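Putative periplasmic or exported protein (Salmonella enterica subsp. enterica serovar Typhimurium, PDB 4GQZ) binds copper in the periplasm and probably takes part in copper resistance, assembling as a V-shaped dimer. Local coordinates at residues B[58-63]-B[124-129]; B[64-69]-B[143-148]; B[93-98]-B[112-117]. All blocks are in the same frame, centred on the assembly; numbering follows the deposited sequence.

Contact 1: residues B[58-63]-B[124-129]; sequences LPLGDK and LPRNME
Arg-126 brings its guanidinium to the carbonyl of Gly-61, its aliphatic part passing Asp-62 O. Its CB is nearest the O of Asp-62. CG stands anti to the carbonyl carbon (chi1 -69°) and packs on that same oxygen, Arg-126 CG to Asp-62 O being 3.3 Å. Arg-126 CD follows at 3.4 Å from Asp-62 O, and the chain is extended from CG to NE. Side-on, NE and NH2 then grip one atom: Arg-126 NE to Gly-61 O is 3.1 Å with an N-H...O angle of 151°, and Arg-126 NH2 to Gly-61 O is also 3.1 Å, at 146°. The oxygen lies in the guanidinium plane. Leu-60 CB meets the edge of the same group, 3.6 Å from Arg-126 NH2, the two side chains crossing at about a right angle, while the carbonyl carbon of Lys-63 lies over one face. Closer to the backbone, a water gives a hydrogen bond to Asp-62 O (2.7 Å) and accepts one from Arg-126 N (3.0 Å). Beyond the segments, Arg-126 also packs on Thr-19 of the second subunit. One carbonyl oxygen, that of Gly-61, thus takes both bonds within the contact, and Ser-44 O takes NH1; the charge would polarise the Gly-61 carbonyl, and the paired bonds join the loop before strand 63-68 to the chain that follows strand 120-125.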
ATOM      1  N   LEU B  58      -0.328   7.862  -7.325  1.00 19.61           N
ATOM      2  CA  LEU B  58       0.284   6.737  -6.644  1.00 18.89           C
ATOM      3  C   LEU B  58      -0.831   5.860  -6.092  1.00 20.09           C
ATOM      4  O   LEU B  58      -1.660   6.327  -5.310  1.00 19.53           O
ATOM      5  CB  LEU B  58       1.173   7.218  -5.502  1.00 19.44           C
ATOM      6  CG  LEU B  58       2.262   8.247  -5.802  1.00 21.23           C
ATOM      7  CD1 LEU B  58       3.080   8.551  -4.546  1.00 21.91           C
ATOM      8  CD2 LEU B  58       3.164   7.797  -6.941  1.00 22.38           C
ATOM      9  N   PRO B  59      -0.870   4.593  -6.513  1.00 18.49           N
ATOM     10  CA  PRO B  59      -1.897   3.674  -6.001  1.00 19.62           C
ATOM     11  C   PRO B  59      -1.747   3.461  -4.505  1.00 18.63           C
ATOM     12  O   PRO B  59      -0.611   3.385  -3.999  1.00 18.26           O
ATOM     13  CB  PRO B  59      -1.598   2.366  -6.739  1.00 17.98           C
ATOM     14  CG  PRO B  59      -0.842   2.792  -7.987  1.00 20.41           C
ATOM     15  CD  PRO B  59      -0.021   3.971  -7.546  1.00 19.18           C
ATOM     16  N   LEU B  60      -2.878   3.384  -3.803  1.00 18.19           N
ATOM     17  CA  LEU B  60      -2.875   3.001  -2.398  1.00 19.71           C
ATOM     18  C   LEU B  60      -2.693   1.499  -2.236  1.00 18.99           C
ATOM     19  O   LEU B  60      -2.639   0.747  -3.216  1.00 19.24           O
ATOM     20  CB  LEU B  60      -4.170   3.463  -1.708  1.00 18.51           C
ATOM     21  CG  LEU B  60      -4.216   4.865  -1.086  1.00 21.42           C
ATOM     22  CD1 LEU B  60      -3.297   5.873  -1.766  1.00 20.99           C
ATOM     23  CD2 LEU B  60      -5.648   5.415  -1.023  1.00 21.23           C
ATOM     24  N   GLY B  61      -2.589   1.062  -0.987  1.00 19.68           N
ATOM     25  CA  GLY B  61      -2.405  -0.340  -0.682  1.00 18.72           C
ATOM     26  C   GLY B  61      -3.681  -1.001  -0.201  1.00 19.46           C
ATOM     27  O   GLY B  61      -4.772  -0.603  -0.603  1.00 19.08           O
ATOM     28  N   ASP B  62      -3.531  -2.013   0.653  1.00 20.31           N
ATOM     29  CA  ASP B  62      -4.645  -2.857   1.108  1.00 23.38           C
ATOM     30  C   ASP B  62      -5.648  -2.101   1.980  1.00 20.23           C
ATOM     31  O   ASP B  62      -6.790  -2.544   2.161  1.00 20.79           O
ATOM     32  CB  ASP B  62      -4.114  -4.025   1.946  1.00 23.58           C
ATOM     33  CG  ASP B  62      -3.455  -5.106   1.117  1.00 27.32           C
ATOM     34  OD1 ASP B  62      -3.665  -5.151  -0.118  1.00 27.86           O
ATOM     35  OD2 ASP B  62      -2.740  -5.938   1.729  1.00 30.75           O
ATOM     36  N   LYS B  63      -5.214  -0.982   2.544  1.00 19.45           N
ATOM     37  CA  LYS B  63      -6.043  -0.238   3.484  1.00 17.85           C
ATOM     38  C   LYS B  63      -6.637   1.026   2.875  1.00 18.74           C
ATOM     39  O   LYS B  63      -5.983   1.728   2.093  1.00 18.88           O
ATOM     40  CB  LYS B  63      -5.218   0.150   4.707  1.00 18.12           C
ATOM     41  CG  LYS B  63      -4.680  -1.033   5.488  1.00 23.65           C
ATOM     42  CD  LYS B  63      -5.820  -1.766   6.165  1.00 23.23           C
ATOM     43  CE  LYS B  63      -5.300  -2.892   7.063  1.00 27.95           C
ATOM     44  NZ  LYS B  63      -4.337  -3.761   6.324  1.00 32.55           N
ATOM     45  N   LEU B 124      -8.139   1.728   7.286  1.00 18.29           N
ATOM     46  CA  LEU B 124      -9.251   0.826   7.552  1.00 17.23           C
ATOM     47  C   LEU B 124      -9.296  -0.301   6.516  1.00 18.26           C
ATOM     48  O   LEU B 124      -8.882  -0.112   5.369  1.00 19.12           O
ATOM     49  CB  LEU B 124     -10.563   1.624   7.525  1.00 19.26           C
ATOM     50  CG  LEU B 124     -10.748   2.736   8.567  1.00 17.83           C
ATOM     51  CD1 LEU B 124     -12.042   3.468   8.339  1.00 19.15           C
ATOM     52  CD2 LEU B 124     -10.745   2.155   9.972  1.00 18.80           C
ATOM     53  N   PRO B 125      -9.801  -1.480   6.918  1.00 19.70           N
ATOM     54  CA  PRO B 125     -10.011  -2.567   5.949  1.00 20.71           C
ATOM     55  C   PRO B 125     -10.935  -2.082   4.842  1.00 19.69           C
ATOM     56  O   PRO B 125     -11.826  -1.276   5.112  1.00 19.55           O
ATOM     57  CB  PRO B 125     -10.725  -3.653   6.765  1.00 22.49           C
ATOM     58  CG  PRO B 125     -10.519  -3.291   8.211  1.00 22.64           C
ATOM     59  CD  PRO B 125     -10.322  -1.802   8.262  1.00 21.19           C
ATOM     60  N   ARG B 126     -10.713  -2.539   3.617  1.00 18.44           N
ATOM     61  CA  ARG B 126     -11.552  -2.134   2.492  1.00 19.04           C
ATOM     62  C   ARG B 126     -12.872  -2.899   2.472  1.00 20.77           C
ATOM     63  O   ARG B 126     -12.974  -3.983   3.040  1.00 19.19           O
ATOM     64  CB  ARG B 126     -10.796  -2.352   1.172  1.00 18.89           C
ATOM     65  CG  ARG B 126      -9.624  -1.407   1.002  1.00 17.41           C
ATOM     66  CD  ARG B 126      -8.887  -1.621  -0.319  1.00 18.68           C
ATOM     67  NE  ARG B 126      -7.843  -0.613  -0.506  1.00 17.74           N
ATOM     68  CZ  ARG B 126      -8.067   0.643  -0.880  1.00 18.29           C
ATOM     69  NH1 ARG B 126      -9.302   1.080  -1.102  1.00 18.44           N
ATOM     70  NH2 ARG B 126      -7.050   1.475  -1.038  1.00 20.04           N
ATOM     71  N   ASN B 127     -13.876  -2.320   1.826  1.00 20.54           N
ATOM     72  CA  ASN B 127     -15.180  -2.959   1.664  1.00 23.71           C
ATOM     73  C   ASN B 127     -15.879  -3.309   2.967  1.00 24.11           C
ATOM     74  O   ASN B 127     -16.575  -4.318   3.049  1.00 23.06           O
ATOM     75  CB  ASN B 127     -15.067  -4.190   0.757  1.00 24.27           C
ATOM     76  CG  ASN B 127     -14.629  -3.822  -0.643  1.00 24.52           C
ATOM     77  OD1 ASN B 127     -15.226  -2.956  -1.277  1.00 26.41           O
ATOM     78  ND2 ASN B 127     -13.575  -4.456  -1.121  1.00 26.11           N
HETATM   79  N   MSE B 128     -15.700  -2.477   3.985  1.00 22.25           N
HETATM   80  CA  MSE B 128     -16.502  -2.625   5.192  1.00 24.89           C
HETATM   81  C   MSE B 128     -17.521  -1.495   5.256  1.00 23.41           C
HETATM   82  O   MSE B 128     -17.409  -0.503   4.534  1.00 21.73           O
HETATM   83  CB  MSE B 128     -15.631  -2.633   6.459  1.00 26.74           C
HETATM   84  CG  MSE B 128     -14.780  -1.387   6.647  1.00 26.96           C
HETATM   85 SE   MSE B 128     -14.504  -0.838   8.532  1.00 52.13          SE
HETATM   86  CE  MSE B 128     -16.274  -0.116   8.885  1.00 25.39           C
ATOM     87  N   GLU B 129     -18.530  -1.677   6.102  1.00 23.32           N
ATOM     88  CA  GLU B 129     -19.489  -0.641   6.440  1.00 24.57           C
ATOM     89  C   GLU B 129     -19.478  -0.571   7.961  1.00 24.32           C
ATOM     90  O   GLU B 129     -19.276  -1.590   8.631  1.00 24.47           O
ATOM     91  CB  GLU B 129     -20.893  -1.033   5.970  1.00 26.28           C
ATOM     92  CG  GLU B 129     -20.963  -1.515   4.538  1.00 30.68           C
ATOM     93  CD  GLU B 129     -22.377  -1.857   4.103  1.00 34.66           C
ATOM     94  OE1 GLU B 129     -22.810  -1.350   3.041  1.00 38.48           O
ATOM     95  OE2 GLU B 129     -23.047  -2.636   4.815  1.00 37.19           O
TER
HETATM   96  O   HOH W   1      -8.434  -4.435   3.247  1.00 23.94           O

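Contact 2: residues B[64-69]-B[143-148]; sequences FYLSFA and HAIATS
The hydroxyl OG1 of Thr-147, whose CA and CB lie over one face of the Phe-64 ring, is held by two bonds: it donates to the O of Pro-125 and accepts the N-H of Met-128. OG1 sits between the backbone N and the carbonyl carbon (chi1 55°), which puts CG2 anti to the carbonyl carbon, where it meets the ring. Thr-147 CG2 lies 3.6 Å from Phe-64 CD1, and Thr-147 CB is equally close to Phe-64 CG. Further along the same face, Thr-147 CA makes a CH-pi contact, 3.9 Å from the centroid of the Phe-64 ring and 17° off the normal, offset toward the rim. Phe-64 CE2 also comes within 3.5 Å of the carbonyl O of Ser-148, an oblique approach. In Phe-64, CG is anti to the backbone N (chi1 -176°), which carries the start of the ring to Thr-147. No hydrogen bond joins the two segments: strand 63-68 belongs to one sheet, strand 139-146 to another, and the sheets pack through side chains, consistent with the immunoglobulin-like sandwich of the E-set clan. Two residues further along strand 63-68 the apolar packing continues. Leu-66 CD2 touches Ile-145 CG2 at 4.0 Å and Ile-145 CD1 at 4.1 Å, the branches crossing obliquely. Ile-145 also touches Leu-124 and Leu-132, from the two sheets, and Leu-155, and Val-122 lies against Leu-66.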
ATOM      1  N   PHE B  64      -7.874   1.318   3.263  1.00 15.64           N
ATOM      2  CA  PHE B  64      -8.559   2.546   2.879  1.00 16.83           C
ATOM      3  C   PHE B  64      -8.191   3.655   3.877  1.00 15.42           C
ATOM      4  O   PHE B  64      -8.170   3.438   5.101  1.00 15.95           O
ATOM      5  CB  PHE B  64     -10.060   2.254   2.919  1.00 17.46           C
ATOM      6  CG  PHE B  64     -10.939   3.386   2.461  1.00 18.49           C
ATOM      7  CD1 PHE B  64     -11.216   4.456   3.296  1.00 16.90           C
ATOM      8  CD2 PHE B  64     -11.545   3.337   1.217  1.00 18.90           C
ATOM      9  CE1 PHE B  64     -12.055   5.472   2.886  1.00 19.01           C
ATOM     10  CE2 PHE B  64     -12.393   4.341   0.809  1.00 19.35           C
ATOM     11  CZ  PHE B  64     -12.642   5.409   1.634  1.00 19.66           C
ATOM     12  N   TYR B  65      -7.896   4.844   3.365  1.00 13.91           N
ATOM     13  CA  TYR B  65      -7.615   5.987   4.226  1.00 14.65           C
ATOM     14  C   TYR B  65      -8.825   6.886   4.360  1.00 17.00           C
ATOM     15  O   TYR B  65      -9.292   7.476   3.382  1.00 16.19           O
ATOM     16  CB  TYR B  65      -6.476   6.812   3.655  1.00 15.35           C
ATOM     17  CG  TYR B  65      -5.909   7.875   4.586  1.00 16.67           C
ATOM     18  CD1 TYR B  65      -5.153   7.519   5.689  1.00 15.79           C
ATOM     19  CD2 TYR B  65      -6.067   9.234   4.311  1.00 16.28           C
ATOM     20  CE1 TYR B  65      -4.589   8.480   6.521  1.00 18.03           C
ATOM     21  CE2 TYR B  65      -5.501  10.211   5.142  1.00 16.93           C
ATOM     22  CZ  TYR B  65      -4.764   9.812   6.245  1.00 16.49           C
ATOM     23  OH  TYR B  65      -4.198  10.738   7.088  1.00 17.18           O
ATOM     24  N   LEU B  66      -9.318   6.998   5.584  1.00 14.73           N
ATOM     25  CA  LEU B  66     -10.358   7.955   5.894  1.00 15.74           C
ATOM     26  C   LEU B  66      -9.786   9.088   6.751  1.00 17.15           C
ATOM     27  O   LEU B  66      -9.208   8.846   7.819  1.00 16.06           O
ATOM     28  CB  LEU B  66     -11.476   7.238   6.635  1.00 16.79           C
ATOM     29  CG  LEU B  66     -12.635   8.120   7.090  1.00 19.32           C
ATOM     30  CD1 LEU B  66     -13.353   8.749   5.891  1.00 18.39           C
ATOM     31  CD2 LEU B  66     -13.578   7.291   7.961  1.00 19.17           C
ATOM     32  N   SER B  67      -9.949  10.331   6.303  1.00 17.27           N
ATOM     33  CA  SER B  67      -9.490  11.470   7.113  1.00 16.76           C
ATOM     34  C   SER B  67     -10.698  12.295   7.544  1.00 18.73           C
ATOM     35  O   SER B  67     -11.517  12.688   6.717  1.00 19.27           O
ATOM     36  CB  SER B  67      -8.449  12.310   6.342  1.00 18.99           C
ATOM     37  OG  SER B  67      -7.772  13.237   7.194  1.00 17.62           O
ATOM     38  N   PHE B  68     -10.843  12.529   8.844  1.00 16.23           N
ATOM     39  CA  PHE B  68     -12.020  13.238   9.320  1.00 16.37           C
ATOM     40  C   PHE B  68     -11.666  14.417  10.222  1.00 17.49           C
ATOM     41  O   PHE B  68     -10.597  14.447  10.853  1.00 17.34           O
ATOM     42  CB  PHE B  68     -12.951  12.250  10.044  1.00 17.17           C
ATOM     43  CG  PHE B  68     -12.300  11.530  11.187  1.00 17.70           C
ATOM     44  CD1 PHE B  68     -11.609  10.348  10.977  1.00 18.13           C
ATOM     45  CD2 PHE B  68     -12.408  12.021  12.481  1.00 19.62           C
ATOM     46  CE1 PHE B  68     -11.014   9.670  12.034  1.00 18.68           C
ATOM     47  CE2 PHE B  68     -11.819  11.356  13.541  1.00 20.88           C
ATOM     48  CZ  PHE B  68     -11.115  10.171  13.312  1.00 19.64           C
ATOM     49  N   ALA B  69     -12.574  15.387  10.305  1.00 16.16           N
ATOM     50  CA  ALA B  69     -12.298  16.599  11.054  1.00 16.30           C
ATOM     51  C   ALA B  69     -13.508  16.916  11.903  1.00 17.19           C
ATOM     52  O   ALA B  69     -14.526  17.355  11.383  1.00 18.44           O
ATOM     53  CB  ALA B  69     -11.999  17.757  10.105  1.00 18.09           C
ATOM     54  N   HIS B 143     -20.974   8.932  12.850  1.00 21.60           N
ATOM     55  CA  HIS B 143     -21.420   8.942  11.470  1.00 21.73           C
ATOM     56  C   HIS B 143     -21.179   7.594  10.841  1.00 20.99           C
ATOM     57  O   HIS B 143     -20.210   6.916  11.160  1.00 19.17           O
ATOM     58  CB  HIS B 143     -20.640  10.005  10.698  1.00 22.51           C
ATOM     59  CG  HIS B 143     -21.346  10.509   9.480  1.00 23.03           C
ATOM     60  ND1 HIS B 143     -21.414   9.788   8.308  1.00 23.39           N
ATOM     61  CD2 HIS B 143     -21.989  11.676   9.243  1.00 25.43           C
ATOM     62  CE1 HIS B 143     -22.077  10.487   7.402  1.00 25.51           C
ATOM     63  NE2 HIS B 143     -22.434  11.637   7.943  1.00 25.52           N
ATOM     64  N   ALA B 144     -22.076   7.200   9.949  1.00 19.23           N
ATOM     65  CA  ALA B 144     -21.919   5.966   9.223  1.00 20.81           C
ATOM     66  C   ALA B 144     -20.730   6.148   8.297  1.00 20.23           C
ATOM     67  O   ALA B 144     -20.512   7.238   7.767  1.00 20.79           O
ATOM     68  CB  ALA B 144     -23.183   5.678   8.424  1.00 22.60           C
ATOM     69  N   ILE B 145     -19.937   5.100   8.126  1.00 21.01           N
ATOM     70  CA  ILE B 145     -18.843   5.162   7.179  1.00 21.06           C
ATOM     71  C   ILE B 145     -18.831   3.896   6.340  1.00 22.76           C
ATOM     72  O   ILE B 145     -19.441   2.877   6.699  1.00 19.89           O
ATOM     73  CB  ILE B 145     -17.477   5.326   7.877  1.00 20.24           C
ATOM     74  CG1 ILE B 145     -17.171   4.115   8.758  1.00 22.72           C
ATOM     75  CG2 ILE B 145     -17.413   6.642   8.658  1.00 21.46           C
ATOM     76  CD1 ILE B 145     -15.706   4.012   9.163  1.00 21.61           C
ATOM     77  N   ALA B 146     -18.145   3.960   5.207  1.00 18.89           N
ATOM     78  CA  ALA B 146     -17.945   2.766   4.393  1.00 19.91           C
ATOM     79  C   ALA B 146     -16.617   2.902   3.670  1.00 20.50           C
ATOM     80  O   ALA B 146     -16.128   4.010   3.493  1.00 19.23           O
ATOM     81  CB  ALA B 146     -19.089   2.580   3.411  1.00 22.10           C
ATOM     82  N   THR B 147     -16.024   1.781   3.274  1.00 19.87           N
ATOM     83  CA  THR B 147     -14.693   1.817   2.666  1.00 20.84           C
ATOM     84  C   THR B 147     -14.654   1.065   1.332  1.00 21.47           C
ATOM     85  O   THR B 147     -13.684   0.359   1.007  1.00 19.03           O
ATOM     86  CB  THR B 147     -13.629   1.251   3.622  1.00 19.65           C
ATOM     87  OG1 THR B 147     -14.014  -0.060   4.021  1.00 20.63           O
ATOM     88  CG2 THR B 147     -13.498   2.122   4.872  1.00 18.81           C
ATOM     89  N   SER B 148     -15.727   1.206   0.565  1.00 22.39           N
ATOM     90  CA  SER B 148     -15.766   0.629  -0.769  1.00 25.20           C
ATOM     91  C   SER B 148     -15.045   1.567  -1.739  1.00 24.66           C
ATOM     92  O   SER B 148     -14.626   2.659  -1.355  1.00 22.99           O
ATOM     93  CB  SER B 148     -17.208   0.413  -1.207  1.00 25.91           C
ATOM     94  OG  SER B 148     -17.751   1.625  -1.694  1.00 31.55           O
TER

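Contact 3: residues B[93-98]-B[112-117]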
ATOM      1  N   LYS B  93      -5.885  18.854  18.862  1.00 25.76           N
ATOM      2  CA  LYS B  93      -6.770  18.570  19.981  1.00 27.12           C
ATOM      3  C   LYS B  93      -6.766  17.072  20.224  1.00 26.13           C
ATOM      4  O   LYS B  93      -6.608  16.309  19.291  1.00 25.75           O
ATOM      5  CB  LYS B  93      -8.196  19.062  19.684  1.00 26.86           C
ATOM      6  CG  LYS B  93      -8.366  20.598  19.680  1.00 29.13           C
ATOM      7  CD  LYS B  93      -8.076  21.181  21.053  1.00 32.68           C
ATOM      8  CE  LYS B  93      -8.340  22.691  21.128  1.00 34.77           C
ATOM      9  NZ  LYS B  93      -9.792  23.002  21.039  1.00 35.15           N
ATOM     10  N   PRO B  94      -6.921  16.649  21.485  1.00 27.32           N
ATOM     11  CA  PRO B  94      -6.972  15.214  21.763  1.00 27.84           C
ATOM     12  C   PRO B  94      -8.378  14.688  21.568  1.00 25.58           C
ATOM     13  O   PRO B  94      -9.327  15.287  22.067  1.00 27.46           O
ATOM     14  CB  PRO B  94      -6.578  15.138  23.242  1.00 29.59           C
ATOM     15  CG  PRO B  94      -7.061  16.429  23.824  1.00 28.93           C
ATOM     16  CD  PRO B  94      -6.899  17.457  22.718  1.00 28.80           C
ATOM     17  N   PHE B  95      -8.521  13.589  20.843  1.00 24.49           N
ATOM     18  CA  PHE B  95      -9.837  12.988  20.657  1.00 25.05           C
ATOM     19  C   PHE B  95      -9.820  11.518  21.062  1.00 27.39           C
ATOM     20  O   PHE B  95      -8.765  10.885  21.067  1.00 28.10           O
ATOM     21  CB  PHE B  95     -10.272  13.101  19.191  1.00 24.88           C
ATOM     22  CG  PHE B  95     -10.517  14.512  18.733  1.00 23.98           C
ATOM     23  CD1 PHE B  95     -11.755  15.110  18.919  1.00 25.33           C
ATOM     24  CD2 PHE B  95      -9.507  15.242  18.115  1.00 24.73           C
ATOM     25  CE1 PHE B  95     -11.976  16.421  18.497  1.00 24.71           C
ATOM     26  CE2 PHE B  95      -9.718  16.538  17.685  1.00 23.82           C
ATOM     27  CZ  PHE B  95     -10.954  17.137  17.878  1.00 25.17           C
ATOM     28  N   THR B  96     -10.980  10.981  21.419  1.00 24.97           N
ATOM     29  CA  THR B  96     -11.135   9.537  21.520  1.00 27.39           C
ATOM     30  C   THR B  96     -11.859   9.039  20.268  1.00 25.63           C
ATOM     31  O   THR B  96     -12.920   9.552  19.905  1.00 24.90           O
ATOM     32  CB  THR B  96     -11.903   9.131  22.787  1.00 29.97           C
ATOM     33  OG1 THR B  96     -11.155   9.540  23.939  1.00 31.98           O
ATOM     34  CG2 THR B  96     -12.077   7.628  22.840  1.00 31.17           C
ATOM     35  N   VAL B  97     -11.278   8.047  19.601  1.00 23.01           N
ATOM     36  CA  VAL B  97     -11.767   7.622  18.293  1.00 22.15           C
ATOM     37  C   VAL B  97     -12.143   6.143  18.322  1.00 23.12           C
ATOM     38  O   VAL B  97     -11.329   5.304  18.722  1.00 24.07           O
ATOM     39  CB  VAL B  97     -10.686   7.856  17.211  1.00 22.44           C
ATOM     40  CG1 VAL B  97     -11.146   7.328  15.840  1.00 21.42           C
ATOM     41  CG2 VAL B  97     -10.312   9.355  17.128  1.00 24.02           C
ATOM     42  N   LYS B  98     -13.369   5.823  17.916  1.00 20.25           N
ATOM     43  CA  LYS B  98     -13.779   4.423  17.829  1.00 21.46           C
ATOM     44  C   LYS B  98     -14.384   4.104  16.478  1.00 21.11           C
ATOM     45  O   LYS B  98     -15.301   4.789  16.028  1.00 20.58           O
ATOM     46  CB  LYS B  98     -14.786   4.055  18.925  1.00 23.16           C
ATOM     47  CG  LYS B  98     -15.157   2.570  18.900  1.00 22.92           C
ATOM     48  CD  LYS B  98     -15.971   2.133  20.127  1.00 27.83           C
ATOM     49  CE  LYS B  98     -17.336   2.783  20.158  1.00 27.25           C
ATOM     50  NZ  LYS B  98     -18.046   2.440  21.421  1.00 30.92           N
HETATM   51  N   MSE B 112      -6.529   9.746  19.931  1.00 27.94           N
HETATM   52  CA  MSE B 112      -5.768  10.268  18.805  1.00 28.30           C
HETATM   53  C   MSE B 112      -5.752  11.794  18.844  1.00 27.27           C
HETATM   54  O   MSE B 112      -6.725  12.426  19.258  1.00 29.31           O
HETATM   55  CB  MSE B 112      -6.363   9.776  17.482  1.00 26.52           C
HETATM   56  CG  MSE B 112      -6.544   8.264  17.419  1.00 29.01           C
HETATM   57 SE   MSE B 112      -7.179   7.684  15.661  1.00 40.19          SE
HETATM   58  CE  MSE B 112      -5.509   7.919  14.673  1.00 26.33           C
ATOM     59  N   GLN B 113      -4.640  12.375  18.419  1.00 26.42           N
ATOM     60  CA  GLN B 113      -4.473  13.822  18.375  1.00 26.94           C
ATOM     61  C   GLN B 113      -4.718  14.321  16.958  1.00 23.93           C
ATOM     62  O   GLN B 113      -4.105  13.817  16.019  1.00 23.37           O
ATOM     63  CB  GLN B 113      -3.037  14.150  18.766  1.00 27.18           C
ATOM     64  CG  GLN B 113      -2.769  15.610  19.039  1.00 27.97           C
ATOM     65  CD  GLN B 113      -3.054  15.981  20.474  1.00 30.32           C
ATOM     66  OE1 GLN B 113      -3.735  15.247  21.197  1.00 32.73           O
ATOM     67  NE2 GLN B 113      -2.528  17.118  20.903  1.00 32.04           N
ATOM     68  N   SER B 114      -5.613  15.293  16.784  1.00 23.67           N
ATOM     69  CA  SER B 114      -5.809  15.894  15.457  1.00 22.12           C
ATOM     70  C   SER B 114      -4.532  16.593  15.023  1.00 21.87           C
ATOM     71  O   SER B 114      -3.739  17.017  15.864  1.00 23.07           O
ATOM     72  CB  SER B 114      -6.978  16.883  15.453  1.00 23.32           C
ATOM     73  OG  SER B 114      -6.752  17.939  16.378  1.00 23.12           O
ATOM     74  N   TYR B 115      -4.322  16.709  13.717  1.00 20.88           N
ATOM     75  CA  TYR B 115      -3.088  17.314  13.204  1.00 21.05           C
ATOM     76  C   TYR B 115      -3.240  18.827  13.099  1.00 22.59           C
ATOM     77  O   TYR B 115      -4.289  19.382  13.458  1.00 22.21           O
ATOM     78  CB  TYR B 115      -2.720  16.735  11.832  1.00 20.54           C
ATOM     79  CG  TYR B 115      -2.958  15.244  11.725  1.00 20.45           C
ATOM     80  CD1 TYR B 115      -2.664  14.399  12.785  1.00 19.94           C
ATOM     81  CD2 TYR B 115      -3.506  14.691  10.573  1.00 19.74           C
ATOM     82  CE1 TYR B 115      -2.902  13.037  12.707  1.00 22.32           C
ATOM     83  CE2 TYR B 115      -3.749  13.325  10.481  1.00 20.34           C
ATOM     84  CZ  TYR B 115      -3.440  12.506  11.554  1.00 22.19           C
ATOM     85  OH  TYR B 115      -3.667  11.141  11.485  1.00 21.71           O
ATOM     86  N   ARG B 116      -2.191  19.474  12.599  1.00 21.96           N
ATOM     87  CA  ARG B 116      -2.152  20.920  12.396  1.00 23.63           C
ATOM     88  C   ARG B 116      -3.301  21.358  11.487  1.00 22.27           C
ATOM     89  O   ARG B 116      -3.840  22.460  11.637  1.00 19.77           O
ATOM     90  CB  ARG B 116      -0.791  21.309  11.795  1.00 26.40           C
ATOM     91  CG  ARG B 116      -0.671  22.770  11.330  1.00 27.91           C
ATOM     92  CD  ARG B 116      -0.942  23.726  12.475  1.00 32.42           C
ATOM     93  NE  ARG B 116      -1.665  24.907  12.003  1.00 36.75           N
ATOM     94  CZ  ARG B 116      -1.078  25.954  11.436  1.00 37.22           C
ATOM     95  NH1 ARG B 116       0.244  25.962  11.280  1.00 37.65           N
ATOM     96  NH2 ARG B 116      -1.809  26.990  11.024  1.00 38.11           N
ATOM     97  N   ASN B 117      -3.690  20.480  10.562  1.00 19.93           N
ATOM     98  CA  ASN B 117      -4.776  20.787   9.642  1.00 19.38           C
ATOM     99  C   ASN B 117      -6.170  20.461  10.192  1.00 19.20           C
ATOM    100  O   ASN B 117      -7.160  20.569   9.474  1.00 17.91           O
ATOM    101  CB  ASN B 117      -4.551  20.119   8.275  1.00 19.01           C
ATOM    102  CG  ASN B 117      -4.703  18.588   8.318  1.00 18.91           C
ATOM    103  OD1 ASN B 117      -4.842  17.999   9.383  1.00 18.49           O
ATOM    104  ND2 ASN B 117      -4.666  17.951   7.149  1.00 19.48           N
TER
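Phe-95 turns the edge of its ring to Ser-114, and Val-97 meets the selenium of Met-112, a selenomethionine. The Ser-114 OG lies in the plane of the phenyl, 3.5 Å from Phe-95 CE2. OG stands between its own backbone N and carbonyl carbon (chi1 60°); Ser-114 OG accepts the N-H of Lys-93 at 2.8 Å from Lys-93 N, nearly straight at 170°, and its second partner is the O of Met-90. In return Ser-114 N donates to Lys-93 O. Phe-95 and Met-112 form an antiparallel hydrogen-bonded pair, with Phe-95 N 2.7 Å from Met-112 O and Met-112 N 2.8 Å from Phe-95 O. The Met-112 chain leads away from Phe-95, and Met-112 SE comes against Val-97, 3.8 Å from both Val-97 CB and Val-97 CG2. Pro-94 and Gln-113, a non-hydrogen-bonded pair, project from the other face, side by side and pointing the same way. Gln-113 bends at chi2 (87°), and Gln-113 OE1 touches Pro-94 CA at 3.3 Å. Strand 94-101 pairs antiparallel with both 106-109 and 111-113. It also pairs with strand 129-136, with a backbone bond from Thr-96 to Ser-135, while Phe-95, Met-112 and Ser-114 all pack on Ile-120 of strand 120-125 in the facing sheet.

Contacts 1 and 2 adjoin, their centres 10 Å apart: Leu-124 O lies 2.7 Å from Phe-64 N, a probable hydrogen bond, and Asn-127 OD1 packs on Ser-148 CA at 3.7 Å. Contact 3 is nested in the chain inside the loops closed by both. It meets contact 2 through Phe-68 CZ and Val-97 CG1, 3.8 Å apart, across the interior between the sheets, but stays about 8 Å from contact 1 at the nearest atoms. Contact 1 faces the second subunit, whereas no other chain touches contacts 2 and 3. Strand 63-68 of contact 2 runs parallel to strand 154-155, which carries the disulfide cysteine Cys-154, bonded to Cys-78.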